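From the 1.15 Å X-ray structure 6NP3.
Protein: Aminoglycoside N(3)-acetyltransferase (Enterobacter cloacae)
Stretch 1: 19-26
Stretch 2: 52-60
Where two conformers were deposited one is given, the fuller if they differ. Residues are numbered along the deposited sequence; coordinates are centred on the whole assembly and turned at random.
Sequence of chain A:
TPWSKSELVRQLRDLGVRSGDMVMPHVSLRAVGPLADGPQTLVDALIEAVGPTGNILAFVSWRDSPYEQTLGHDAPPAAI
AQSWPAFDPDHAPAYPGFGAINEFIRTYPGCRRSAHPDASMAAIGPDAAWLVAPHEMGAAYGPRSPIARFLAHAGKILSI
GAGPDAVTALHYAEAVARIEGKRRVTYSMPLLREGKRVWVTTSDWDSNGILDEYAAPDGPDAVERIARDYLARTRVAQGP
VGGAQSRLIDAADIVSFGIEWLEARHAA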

# COMPACT_ATOMS: atom_id res chain seq x y z
N SER A 19 4.07 8.31 -19.33
CA SER A 19 2.66 8.62 -19.46
C SER A 19 1.87 7.34 -19.66
O SER A 19 2.26 6.46 -20.44
N GLY A 20 0.78 7.22 -18.91
CA GLY A 20 -0.05 6.05 -18.96
C GLY A 20 0.25 5.00 -17.92
O GLY A 20 -0.50 4.03 -17.80
N ASP A 21 1.34 5.15 -17.18
CA ASP A 21 1.72 4.12 -16.22
C ASP A 21 0.73 4.05 -15.06
O ASP A 21 0.05 5.02 -14.71
N MET A 22 0.75 2.89 -14.41
CA MET A 22 0.02 2.56 -13.19
C MET A 22 1.08 2.45 -12.10
O MET A 22 1.88 1.50 -12.10
N VAL A 23 1.12 3.42 -11.17
CA VAL A 23 2.21 3.54 -10.20
C VAL A 23 1.68 3.50 -8.78
O VAL A 23 0.71 4.21 -8.44
N MET A 24 2.34 2.71 -7.92
CA MET A 24 2.06 2.67 -6.49
C MET A 24 3.28 3.22 -5.77
O MET A 24 4.34 2.56 -5.75
N PRO A 25 3.19 4.39 -5.17
CA PRO A 25 4.35 4.98 -4.50
C PRO A 25 4.44 4.60 -3.03
O PRO A 25 3.45 4.43 -2.32
N HIS A 26 5.69 4.55 -2.58
CA HIS A 26 6.05 4.41 -1.17
C HIS A 26 7.10 5.48 -0.95
O HIS A 26 8.15 5.44 -1.58
N PRO A 52 -2.69 12.12 -17.99
CA PRO A 52 -4.15 11.96 -17.88
C PRO A 52 -4.68 10.56 -18.17
O PRO A 52 -5.83 10.29 -17.82
N THR A 53 -3.88 9.65 -18.72
CA THR A 53 -4.32 8.27 -18.83
C THR A 53 -3.67 7.37 -17.79
O THR A 53 -3.98 6.19 -17.74
N GLY A 54 -2.76 7.89 -16.99
CA GLY A 54 -2.12 7.07 -15.97
C GLY A 54 -2.93 6.98 -14.70
O GLY A 54 -3.97 7.62 -14.53
N ASN A 55 -2.43 6.16 -13.77
CA ASN A 55 -3.12 5.95 -12.51
C ASN A 55 -2.10 5.88 -11.38
O ASN A 55 -0.97 5.42 -11.56
N ILE A 56 -2.54 6.29 -10.20
CA ILE A 56 -1.79 6.16 -8.95
C ILE A 56 -2.65 5.36 -7.98
O ILE A 56 -3.85 5.62 -7.85
N LEU A 57 -2.04 4.39 -7.31
CA LEU A 57 -2.68 3.62 -6.25
C LEU A 57 -1.80 3.72 -5.01
O LEU A 57 -0.58 3.53 -5.11
N ALA A 58 -2.39 4.03 -3.87
CA ALA A 58 -1.61 4.14 -2.64
C ALA A 58 -2.29 3.38 -1.53
O ALA A 58 -3.51 3.39 -1.42
N PHE A 59 -1.49 2.72 -0.70
CA PHE A 59 -1.99 2.08 0.51
C PHE A 59 -2.06 3.12 1.63
O PHE A 59 -1.04 3.49 2.21
N VAL A 60 -3.26 3.61 1.91
CA VAL A 60 -3.40 4.74 2.83
C VAL A 60 -3.92 4.34 4.21
O VAL A 60 -3.66 5.06 5.19

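Three backbone hydrogen bonds join the strands in parallel register: Asn 55 N donates to Asp 21 O (2.9 Å), Val 23 N to Asn 55 O (2.9 Å) and Leu 57 N to Val 23 O (3.0 Å). Pro 25 has no amide hydrogen to continue the ladder. Its CD lies 3.2 Å from Leu 57 O, which finds no hydrogen-bond partner, although Met 24 CA makes a CA-H...O contact with it at 3.1 Å. Beyond this point a water takes over, donating to Pro 25 O and accepting from Phe 59 N, both at 2.8 Å. At the other end, a second water donates to Gly 20 O (2.9 Å) and accepts from Asn 55 ND2 (3.0 Å); the amide of Asn 55 (chi1 m) thus suits a buried site that offers polar partners.

Met 22 and Asn 55 share one face of the sheet. Met 22 (chi1 t, chi2 p) curls back so that CE sits 3.7 Å from both Asn 55 CB and Leu 57 CB. Met 24, extended t, t, t, reaches Phe 59 CB with CE at 3.8 Å. Val 23 (t) and Ile 56 (m) occupy the other face, where Ile 56 CG2 meets Pro 25 CD at 4.0 Å. Gly 54 keeps the entry tight: a CB there would clash with Asp 21 O.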

# COMPACT_ATOMS: atom_id res chain seq x y z
CB SER A 19 2.45 9.58 -20.64
OG SER A 19 3.09 10.82 -20.41
CB ASP A 21 3.12 4.40 -15.66
CG ASP A 21 4.26 3.99 -16.59
OD1 ASP A 21 4.02 3.42 -17.66
OD2 ASP A 21 5.43 4.23 -16.19
CB MET A 22 -0.65 1.20 -13.41
CG MET A 22 -1.20 0.51 -12.15
SD MET A 22 -2.71 1.14 -11.48
CE MET A 22 -2.11 2.34 -10.31
CB VAL A 23 3.02 4.83 -10.44
CG1 VAL A 23 4.05 5.07 -9.36
CG2 VAL A 23 3.65 4.79 -11.81
CB MET A 24 1.79 1.23 -6.04
CG MET A 24 1.48 1.12 -4.57
SD MET A 24 0.80 -0.48 -4.17
CE MET A 24 0.27 -0.18 -2.51
CB PRO A 25 4.10 6.49 -4.65
CG PRO A 25 2.60 6.59 -4.53
CD PRO A 25 2.05 5.34 -5.23
CB HIS A 26 6.63 3.03 -0.83
CG HIS A 26 5.65 1.92 -1.00
ND1 HIS A 26 4.55 1.77 -0.18
CD2 HIS A 26 5.57 0.93 -1.92
CE1 HIS A 26 3.85 0.73 -0.59
NE2 HIS A 26 4.45 0.20 -1.63
CB PRO A 52 -4.70 13.00 -18.87
CG PRO A 52 -3.61 13.16 -19.86
CD PRO A 52 -2.31 13.02 -19.09
CB THR A 53 -4.02 7.69 -20.22
OG1 THR A 53 -2.59 7.55 -20.36
CG2 THR A 53 -4.53 8.57 -21.32
CB ASN A 55 -3.93 4.64 -12.51
CG ASN A 55 -5.04 4.63 -13.53
OD1 ASN A 55 -6.15 5.10 -13.28
ND2 ASN A 55 -4.74 4.09 -14.70
CB ILE A 56 -1.52 7.55 -8.33
CG1 ILE A 56 -0.67 8.37 -9.29
CG2 ILE A 56 -0.88 7.45 -6.95
CD1 ILE A 56 -0.47 9.81 -8.95
CB LEU A 57 -2.78 2.15 -6.66
CG LEU A 57 -3.41 1.19 -5.64
CD1 LEU A 57 -4.85 1.54 -5.49
CD2 LEU A 57 -3.25 -0.25 -6.05
CB ALA A 58 -1.44 5.61 -2.23
CB PHE A 59 -1.09 0.91 0.87
CG PHE A 59 -1.37 0.31 2.22
CD1 PHE A 59 -2.66 0.14 2.67
CD2 PHE A 59 -0.33 -0.10 3.02
CE1 PHE A 59 -2.88 -0.42 3.93
CE2 PHE A 59 -0.57 -0.63 4.26
CZ PHE A 59 -1.83 -0.81 4.70
CB VAL A 60 -4.23 5.89 2.24
CG1 VAL A 60 -3.69 6.30 0.87
CG2 VAL A 60 -5.71 5.54 2.10
O HOH W 1 -2.57 2.76 -16.26
O HOH W 2 1.28 3.05 -1.10